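Long-range contact in polyketide synthase PksL (Bacillus subtilis, PDB 5E1V), which is a bacillaene polyketide synthase whose dehydratase domain, the part described here, probably removes water from beta-hydroxyacyl intermediates of the growing chain: residues Gln26-Tyr39 against Leu52-Ala65. Sequence-based numbering, arbitrary orientation.
Sequences QNVLPGLAYIDIIY and LQLRNLSIYQPLTA
Leu29 N donates to Leu63 O at 2.9 Å, almost in line with the carbonyl. Two residues along, Ala65 N reaches Asn27 O at 3.1 Å. These two bonds join strand 26-29 to the short, weakly bonded strand 63-65, which runs antiparallel to it; Val28 and Thr64 form the non-hydrogen-bonded pair between them, with Val28 CG2 against Thr64 CG2. The return bond of the Leu29-Leu63 pair is made through a water, which donates to Leu29 O and accepts from Leu63 N. A second water, in the plane of the Tyr34 ring, links Tyr34 OH to Gln61 O, tying Tyr34 to the turn between strands 53-59 and 63-65. A third water lies near both Tyr39 OH and Leu52 O, though its bonding is less certain.

Most of the remaining contact is apolar. Helix 34-39 runs over strand 53-59, their axes 10.6 Å apart, as the central helix of a hot-dog fold lies in its curved sheet, here the N-terminal of the two hot dogs expected of a polyketide synthase dehydratase. Ile59 CD1 meets the edge of the Tyr34 ring and comes within 3.7 Å of Gly31 CA, where a side chain would collide with it. Ile38 CD1 touches both Leu57 CD1, at 3.7 Å, and Leu54 CD1. With CG anti to its carbonyl carbon (chi1 -87°), Tyr39 packs CE2 on Leu52 CB and CE1 on Leu54 CB, both approaching the ring obliquely. Phe188 meets this ring edge-to-face. Replacing Tyr39 by alanine removes the ring, which would probably open a gap beside Leu52 and Leu54 and leave Phe188 without its edge-to-face partner.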
ATOM      1  N   GLN A  26      16.429  -8.113   2.929  1.00 22.88           N
ATOM      2  CA  GLN A  26      16.717  -6.666   3.068  1.00 24.26           C
ATOM      3  C   GLN A  26      15.501  -5.925   3.630  1.00 20.45           C
ATOM      4  O   GLN A  26      14.377  -6.251   3.275  1.00 18.75           O
ATOM      5  CB  GLN A  26      17.039  -6.070   1.691  1.00 30.33           C
ATOM      6  CG  GLN A  26      17.977  -6.964   0.900  1.00 33.01           C
ATOM      7  CD  GLN A  26      18.630  -6.265  -0.289  1.00 42.12           C
ATOM      8  OE1 GLN A  26      18.806  -6.877  -1.357  1.00 48.69           O
ATOM      9  NE2 GLN A  26      19.009  -4.998  -0.117  1.00 44.06           N
ATOM     10  N   ASN A  27      15.720  -4.946   4.508  1.00 17.15           N
ATOM     11  CA  ASN A  27      14.591  -4.159   5.053  1.00 17.72           C
ATOM     12  C   ASN A  27      14.090  -3.226   3.940  1.00 16.03           C
ATOM     13  O   ASN A  27      14.901  -2.489   3.368  1.00 22.48           O
ATOM     14  CB  ASN A  27      15.068  -3.370   6.301  1.00 15.69           C
ATOM     15  CG  ASN A  27      15.344  -4.276   7.452  1.00 17.28           C
ATOM     16  OD1 ASN A  27      14.444  -4.646   8.223  1.00 18.21           O
ATOM     17  ND2 ASN A  27      16.528  -4.765   7.499  1.00 14.58           N
ATOM     18  N   VAL A  28      12.787  -3.209   3.640  1.00 15.27           N
ATOM     19  CA  VAL A  28      12.256  -2.462   2.552  1.00 17.04           C
ATOM     20  C   VAL A  28      11.032  -1.696   2.984  1.00 16.23           C
ATOM     21  O   VAL A  28      10.138  -2.228   3.639  1.00 14.94           O
ATOM     22  CB  VAL A  28      11.779  -3.458   1.422  1.00 19.74           C
ATOM     23  CG1 VAL A  28      10.946  -2.766   0.352  1.00 22.47           C
ATOM     24  CG2 VAL A  28      12.938  -4.070   0.766  1.00 18.11           C
ATOM     25  N   LEU A  29      10.977  -0.432   2.655  1.00 17.64           N
ATOM     26  CA  LEU A  29       9.725   0.265   2.824  1.00 18.23           C
ATOM     27  C   LEU A  29       8.651  -0.334   1.856  1.00 17.83           C
ATOM     28  O   LEU A  29       8.855  -0.304   0.630  1.00 18.67           O
ATOM     29  CB  LEU A  29       9.928   1.750   2.550  1.00 18.54           C
ATOM     30  CG  LEU A  29       8.633   2.522   2.790  1.00 20.65           C
ATOM     31  CD1 LEU A  29       8.170   2.566   4.244  1.00 21.13           C
ATOM     32  CD2 LEU A  29       8.627   3.886   2.162  1.00 21.19           C
ATOM     33  N   PRO A  30       7.546  -0.852   2.391  1.00 15.46           N
ATOM     34  CA  PRO A  30       6.563  -1.385   1.443  1.00 16.17           C
ATOM     35  C   PRO A  30       6.151  -0.310   0.461  1.00 14.72           C
ATOM     36  O   PRO A  30       5.925   0.856   0.794  1.00 13.65           O
ATOM     37  CB  PRO A  30       5.383  -1.879   2.324  1.00 17.40           C
ATOM     38  CG  PRO A  30       5.913  -1.925   3.704  1.00 16.64           C
ATOM     39  CD  PRO A  30       7.049  -0.927   3.772  1.00 17.37           C
ATOM     40  N   GLY A  31       6.133  -0.694  -0.799  1.00 14.75           N
ATOM     41  CA  GLY A  31       5.764   0.238  -1.823  1.00 15.25           C
ATOM     42  C   GLY A  31       4.368   0.791  -1.583  1.00 13.29           C
ATOM     43  O   GLY A  31       4.092   1.846  -2.020  1.00 14.55           O
ATOM     44  N   LEU A  32       3.488   0.041  -0.942  1.00 12.20           N
ATOM     45  CA  LEU A  32       2.080   0.479  -0.700  1.00 13.05           C
ATOM     46  C   LEU A  32       1.989   1.575   0.414  1.00 11.84           C
ATOM     47  O   LEU A  32       0.974   2.202   0.575  1.00 10.91           O
ATOM     48  CB  LEU A  32       1.182  -0.687  -0.368  1.00 14.88           C
ATOM     49  CG  LEU A  32       0.883  -1.567  -1.614  1.00 15.21           C
ATOM     50  CD1 LEU A  32       0.227  -2.840  -1.138  1.00 15.75           C
ATOM     51  CD2 LEU A  32      -0.050  -0.806  -2.539  1.00 15.44           C
ATOM     52  N   ALA A  33       3.120   1.819   1.071  1.00 10.59           N
ATOM     53  CA  ALA A  33       3.246   2.872   2.058  1.00 10.21           C
ATOM     54  C   ALA A  33       3.316   4.230   1.446  1.00  9.76           C
ATOM     55  O   ALA A  33       3.118   5.230   2.114  1.00  9.52           O
ATOM     56  CB  ALA A  33       4.462   2.605   2.948  1.00  9.96           C
ATOM     57  N   TYR A  34       3.587   4.315   0.132  1.00  9.84           N
ATOM     58  CA  TYR A  34       3.611   5.651  -0.531  1.00  9.57           C
ATOM     59  C   TYR A  34       2.264   6.369  -0.508  1.00  8.57           C
ATOM     60  O   TYR A  34       2.210   7.615  -0.713  1.00  9.65           O
ATOM     61  CB  TYR A  34       4.136   5.495  -1.992  1.00 10.31           C
ATOM     62  CG  TYR A  34       5.604   5.312  -2.092  1.00 10.97           C
ATOM     63  CD1 TYR A  34       6.450   6.225  -1.571  1.00 13.48           C
ATOM     64  CD2 TYR A  34       6.143   4.199  -2.714  1.00 13.19           C
ATOM     65  CE1 TYR A  34       7.859   6.101  -1.715  1.00 14.26           C
ATOM     66  CE2 TYR A  34       7.507   4.027  -2.876  1.00 14.23           C
ATOM     67  CZ  TYR A  34       8.374   4.988  -2.435  1.00 14.78           C
ATOM     68  OH  TYR A  34       9.721   4.822  -2.541  1.00 15.16           O
ATOM     69  N   ILE A  35       1.164   5.629  -0.483  1.00  9.21           N
ATOM     70  CA  ILE A  35      -0.189   6.261  -0.429  1.00  9.77           C
ATOM     71  C   ILE A  35      -0.333   7.170   0.822  1.00 11.46           C
ATOM     72  O   ILE A  35      -0.653   8.369   0.730  1.00 10.90           O
ATOM     73  CB  ILE A  35      -1.298   5.210  -0.468  1.00 10.40           C
ATOM     74  CG1 ILE A  35      -1.194   4.458  -1.828  1.00 12.56           C
ATOM     75  CG2 ILE A  35      -2.624   5.877  -0.314  1.00 10.71           C
ATOM     76  CD1 ILE A  35      -1.951   3.182  -1.869  1.00 13.74           C
ATOM     77  N   ASP A  36       0.014   6.561   1.980  1.00 11.90           N
ATOM     78  CA  ASP A  36       0.026   7.328   3.237  1.00 12.61           C
ATOM     79  C   ASP A  36       0.987   8.496   3.190  1.00 12.47           C
ATOM     80  O   ASP A  36       0.563   9.638   3.498  1.00 13.32           O
ATOM     81  CB  ASP A  36       0.206   6.463   4.458  1.00 13.76           C
ATOM     82  CG  ASP A  36      -0.096   7.250   5.717  1.00 14.18           C
ATOM     83  OD1 ASP A  36      -1.298   7.457   5.981  1.00 13.89           O
ATOM     84  OD2 ASP A  36       0.886   7.708   6.323  1.00 13.27           O
ATOM     85  N   ILE A  37       2.235   8.256   2.759  1.00 12.37           N
ATOM     86  CA  ILE A  37       3.235   9.279   2.617  1.00 10.80           C
ATOM     87  C   ILE A  37       2.669  10.512   1.845  1.00  9.77           C
ATOM     88  O   ILE A  37       2.680  11.657   2.359  1.00  9.71           O
ATOM     89  CB  ILE A  37       4.544   8.727   2.044  1.00 11.21           C
ATOM     90  CG1 ILE A  37       5.270   7.867   3.085  1.00 11.93           C
ATOM     91  CG2 ILE A  37       5.408   9.851   1.503  1.00 11.46           C
ATOM     92  CD1 ILE A  37       6.208   6.872   2.508  1.00 10.62           C
ATOM     93  N   ILE A  38       2.138  10.252   0.658  1.00 10.07           N
ATOM     94  CA  ILE A  38       1.720  11.322  -0.199  1.00 10.89           C
ATOM     95  C   ILE A  38       0.497  12.093   0.347  1.00 10.68           C
ATOM     96  O   ILE A  38       0.542  13.313   0.407  1.00 10.54           O
ATOM     97  CB  ILE A  38       1.463  10.832  -1.628  1.00 12.08           C
ATOM     98  CG1 ILE A  38       2.759  10.326  -2.223  1.00 11.87           C
ATOM     99  CG2 ILE A  38       1.015  12.035  -2.504  1.00 12.25           C
ATOM    100  CD1 ILE A  38       2.505   9.507  -3.471  1.00 11.80           C
ATOM    101  N   TYR A  39      -0.505  11.380   0.891  1.00 11.47           N
ATOM    102  CA  TYR A  39      -1.724  12.022   1.372  1.00 11.58           C
ATOM    103  C   TYR A  39      -1.397  12.823   2.641  1.00 12.12           C
ATOM    104  O   TYR A  39      -2.028  13.895   2.854  1.00 11.47           O
ATOM    105  CB  TYR A  39      -2.836  11.001   1.629  1.00 11.05           C
ATOM    106  CG  TYR A  39      -3.675  10.670   0.401  1.00 13.10           C
ATOM    107  CD1 TYR A  39      -3.344   9.652  -0.468  1.00 12.98           C
ATOM    108  CD2 TYR A  39      -4.780  11.457   0.064  1.00 13.99           C
ATOM    109  CE1 TYR A  39      -4.060   9.440  -1.636  1.00 13.76           C
ATOM    110  CE2 TYR A  39      -5.507  11.180  -1.057  1.00 14.41           C
ATOM    111  CZ  TYR A  39      -5.126  10.156  -1.905  1.00 13.67           C
ATOM    112  OH  TYR A  39      -5.892   9.878  -3.028  1.00 16.33           O
ATOM    113  N   LEU A  52      -8.899  14.682  -3.567  1.00 20.90           N
ATOM    114  CA  LEU A  52      -7.741  14.346  -4.335  1.00 20.64           C
ATOM    115  C   LEU A  52      -8.005  12.990  -5.011  1.00 21.97           C
ATOM    116  O   LEU A  52      -8.960  12.232  -4.618  1.00 24.92           O
ATOM    117  CB  LEU A  52      -6.551  14.231  -3.405  1.00 23.54           C
ATOM    118  CG  LEU A  52      -6.331  15.404  -2.474  1.00 26.15           C
ATOM    119  CD1 LEU A  52      -5.176  15.164  -1.499  1.00 26.87           C
ATOM    120  CD2 LEU A  52      -6.084  16.623  -3.329  1.00 27.93           C
ATOM    121  N   GLN A  53      -7.314  12.772  -6.118  1.00 17.44           N
ATOM    122  CA  GLN A  53      -7.140  11.441  -6.680  1.00 17.03           C
ATOM    123  C   GLN A  53      -5.669  11.298  -7.022  1.00 19.10           C
ATOM    124  O   GLN A  53      -5.161  12.088  -7.789  1.00 17.63           O
ATOM    125  CB  GLN A  53      -7.941  11.226  -7.984  1.00 19.00           C
ATOM    126  CG  GLN A  53      -7.676   9.846  -8.561  1.00 21.71           C
ATOM    127  CD  GLN A  53      -8.256   9.689  -9.984  1.00 27.88           C
ATOM    128  OE1 GLN A  53      -8.576  10.664 -10.640  1.00 31.13           O
ATOM    129  NE2 GLN A  53      -8.306   8.466 -10.465  1.00 32.07           N
ATOM    130  N   LEU A  54      -5.038  10.259  -6.492  1.00 16.34           N
ATOM    131  CA  LEU A  54      -3.652   9.920  -6.769  1.00 16.31           C
ATOM    132  C   LEU A  54      -3.710   9.093  -8.073  1.00 16.47           C
ATOM    133  O   LEU A  54      -4.574   8.218  -8.220  1.00 15.94           O
ATOM    134  CB  LEU A  54      -3.122   9.057  -5.644  1.00 14.34           C
ATOM    135  CG  LEU A  54      -1.603   8.670  -5.778  1.00 14.75           C
ATOM    136  CD1 LEU A  54      -0.636   9.837  -5.742  1.00 15.41           C
ATOM    137  CD2 LEU A  54      -1.301   7.723  -4.613  1.00 15.93           C
ATOM    138  N   ARG A  55      -2.866   9.462  -9.014  1.00 16.01           N
ATOM    139  CA  ARG A  55      -2.811   8.720 -10.270  1.00 17.08           C
ATOM    140  C   ARG A  55      -1.440   8.389 -10.771  1.00 14.43           C
ATOM    141  O   ARG A  55      -0.523   9.158 -10.580  1.00 18.22           O
ATOM    142  CB  ARG A  55      -3.532   9.494 -11.407  1.00 21.65           C
ATOM    143  CG  ARG A  55      -5.011   9.780 -11.210  1.00 23.13           C
ATOM    144  CD  ARG A  55      -5.543  10.589 -12.385  1.00 30.95           C
ATOM    145  NE  ARG A  55      -5.928   9.745 -13.512  1.00 36.94           N
ATOM    146  CZ  ARG A  55      -6.505  10.204 -14.624  1.00 47.58           C
ATOM    147  NH1 ARG A  55      -6.757  11.515 -14.772  1.00 52.40           N
ATOM    148  NH2 ARG A  55      -6.858   9.350 -15.586  1.00 45.73           N
ATOM    149  N   ASN A  56      -1.340   7.242 -11.446  1.00 15.93           N
ATOM    150  CA  ASN A  56      -0.178   6.811 -12.221  1.00 18.26           C
ATOM    151  C   ASN A  56       1.081   6.870 -11.395  1.00 16.70           C
ATOM    152  O   ASN A  56       1.996   7.569 -11.755  1.00 16.98           O
ATOM    153  CB  ASN A  56      -0.048   7.705 -13.475  1.00 21.23           C
ATOM    154  CG  ASN A  56      -1.271   7.556 -14.390  1.00 27.45           C
ATOM    155  OD1 ASN A  56      -2.067   6.554 -14.305  1.00 27.02           O
ATOM    156  ND2 ASN A  56      -1.501   8.566 -15.174  1.00 27.79           N
ATOM    157  N   LEU A  57       1.033   6.263 -10.207  1.00 15.56           N
ATOM    158  CA  LEU A  57       2.222   6.113  -9.375  1.00 14.55           C
ATOM    159  C   LEU A  57       3.093   5.032  -9.902  1.00 12.95           C
ATOM    160  O   LEU A  57       2.638   3.916 -10.123  1.00 17.48           O
ATOM    161  CB  LEU A  57       1.823   5.763  -7.884  1.00 13.60           C
ATOM    162  CG  LEU A  57       2.968   5.888  -6.922  1.00 11.32           C
ATOM    163  CD1 LEU A  57       2.713   6.485  -5.508  1.00 10.95           C
ATOM    164  CD2 LEU A  57       3.607   4.464  -6.743  1.00 13.18           C
ATOM    165  N   SER A  58       4.366   5.339 -10.133  1.00 16.89           N
ATOM    166  CA  SER A  58       5.346   4.369 -10.519  1.00 16.68           C
ATOM    167  C   SER A  58       6.453   4.262  -9.525  1.00 14.65           C
ATOM    168  O   SER A  58       6.969   5.251  -9.143  1.00 13.13           O
ATOM    169  CB  SER A  58       6.017   4.805 -11.836  1.00 17.94           C
ATOM    170  OG  SER A  58       5.124   4.577 -12.811  1.00 22.75           O
ATOM    171  N   ILE A  59       6.794   3.032  -9.201  1.00 16.56           N
ATOM    172  CA  ILE A  59       7.975   2.655  -8.404  1.00 16.23           C
ATOM    173  C   ILE A  59       9.096   2.212  -9.304  1.00 16.71           C
ATOM    174  O   ILE A  59       8.944   1.273 -10.067  1.00 19.96           O
ATOM    175  CB  ILE A  59       7.614   1.668  -7.323  1.00 14.71           C
ATOM    176  CG1 ILE A  59       6.507   2.285  -6.435  1.00 13.76           C
ATOM    177  CG2 ILE A  59       8.818   1.230  -6.470  1.00 15.12           C
ATOM    178  CD1 ILE A  59       6.048   1.260  -5.407  1.00 13.93           C
ATOM    179  N   TYR A  60      10.211   2.909  -9.185  1.00 19.37           N
ATOM    180  CA  TYR A  60      11.432   2.705 -10.013  1.00 19.99           C
ATOM    181  C   TYR A  60      12.351   1.701  -9.357  1.00 22.90           C
ATOM    182  O   TYR A  60      12.945   0.904 -10.039  1.00 23.25           O
ATOM    183  CB  TYR A  60      12.135   4.026 -10.314  1.00 19.38           C
ATOM    184  CG  TYR A  60      11.283   4.780 -11.234  1.00 22.14           C
ATOM    185  CD1 TYR A  60      11.399   4.567 -12.607  1.00 21.67           C
ATOM    186  CD2 TYR A  60      10.225   5.532 -10.763  1.00 18.76           C
ATOM    187  CE1 TYR A  60      10.532   5.156 -13.463  1.00 20.09           C
ATOM    188  CE2 TYR A  60       9.394   6.154 -11.610  1.00 19.93           C
ATOM    189  CZ  TYR A  60       9.526   5.925 -12.960  1.00 20.61           C
ATOM    190  OH  TYR A  60       8.628   6.512 -13.780  1.00 17.02           O
ATOM    191  N   GLN A  61      12.407   1.691  -8.017  1.00 22.33           N
ATOM    192  CA  GLN A  61      13.192   0.758  -7.288  1.00 21.40           C
ATOM    193  C   GLN A  61      12.735   0.699  -5.839  1.00 19.08           C
ATOM    194  O   GLN A  61      12.208   1.642  -5.372  1.00 16.60           O
ATOM    195  CB  GLN A  61      14.706   1.104  -7.340  1.00 21.43           C
ATOM    196  CG  GLN A  61      15.111   2.415  -6.735  1.00 22.71           C
ATOM    197  CD  GLN A  61      16.451   2.918  -7.238  1.00 26.48           C
ATOM    198  OE1 GLN A  61      17.493   2.333  -6.951  1.00 25.15           O
ATOM    199  NE2 GLN A  61      16.443   4.019  -7.948  1.00 30.73           N
ATOM    200  N   PRO A  62      13.021  -0.412  -5.137  1.00 20.47           N
ATOM    201  CA  PRO A  62      12.697  -0.516  -3.706  1.00 16.89           C
ATOM    202  C   PRO A  62      13.518   0.392  -2.843  1.00 17.81           C
ATOM    203  O   PRO A  62      14.705   0.661  -3.135  1.00 19.65           O
ATOM    204  CB  PRO A  62      12.895  -2.000  -3.392  1.00 19.16           C
ATOM    205  CG  PRO A  62      12.876  -2.678  -4.715  1.00 20.53           C
ATOM    206  CD  PRO A  62      13.485  -1.712  -5.662  1.00 20.69           C
ATOM    207  N   LEU A  63      12.868   0.915  -1.804  1.00 16.50           N
ATOM    208  CA  LEU A  63      13.507   1.804  -0.867  1.00 15.50           C
ATOM    209  C   LEU A  63      13.985   0.911   0.276  1.00 16.97           C
ATOM    210  O   LEU A  63      13.197   0.416   1.069  1.00 12.45           O
ATOM    211  CB  LEU A  63      12.544   2.854  -0.386  1.00 16.44           C
ATOM    212  CG  LEU A  63      13.284   3.979   0.363  1.00 17.24           C
ATOM    213  CD1 LEU A  63      12.611   5.257   0.103  1.00 18.06           C
ATOM    214  CD2 LEU A  63      13.514   3.655   1.836  1.00 17.49           C
ATOM    215  N   THR A  64      15.284   0.685   0.308  1.00 17.90           N
ATOM    216  CA  THR A  64      15.843  -0.318   1.198  1.00 19.08           C
ATOM    217  C   THR A  64      16.783   0.380   2.151  1.00 18.46           C
ATOM    218  O   THR A  64      17.360   1.387   1.811  1.00 19.11           O
ATOM    219  CB  THR A  64      16.656  -1.404   0.454  1.00 20.34           C
ATOM    220  OG1 THR A  64      17.838  -0.824  -0.086  1.00 23.48           O
ATOM    221  CG2 THR A  64      15.863  -2.013  -0.661  1.00 23.58           C
ATOM    222  N   ALA A  65      16.937  -0.162   3.352  1.00 19.23           N
ATOM    223  CA  ALA A  65      17.951   0.387   4.281  1.00 18.81           C
ATOM    224  C   ALA A  65      18.602  -0.762   4.985  1.00 20.69           C
ATOM    225  O   ALA A  65      17.965  -1.777   5.281  1.00 20.21           O
ATOM    226  CB  ALA A  65      17.315   1.324   5.287  1.00 19.46           C
TER
HETATM  227  O   HOH W   1      10.061   0.091  -1.685  1.00 16.61           O
HETATM  228  O   HOH W   2      10.183   2.545  -3.565  1.00 21.58           O
HETATM  229  O   HOH W   3      -8.931  10.497  -2.766  1.00 25.41           O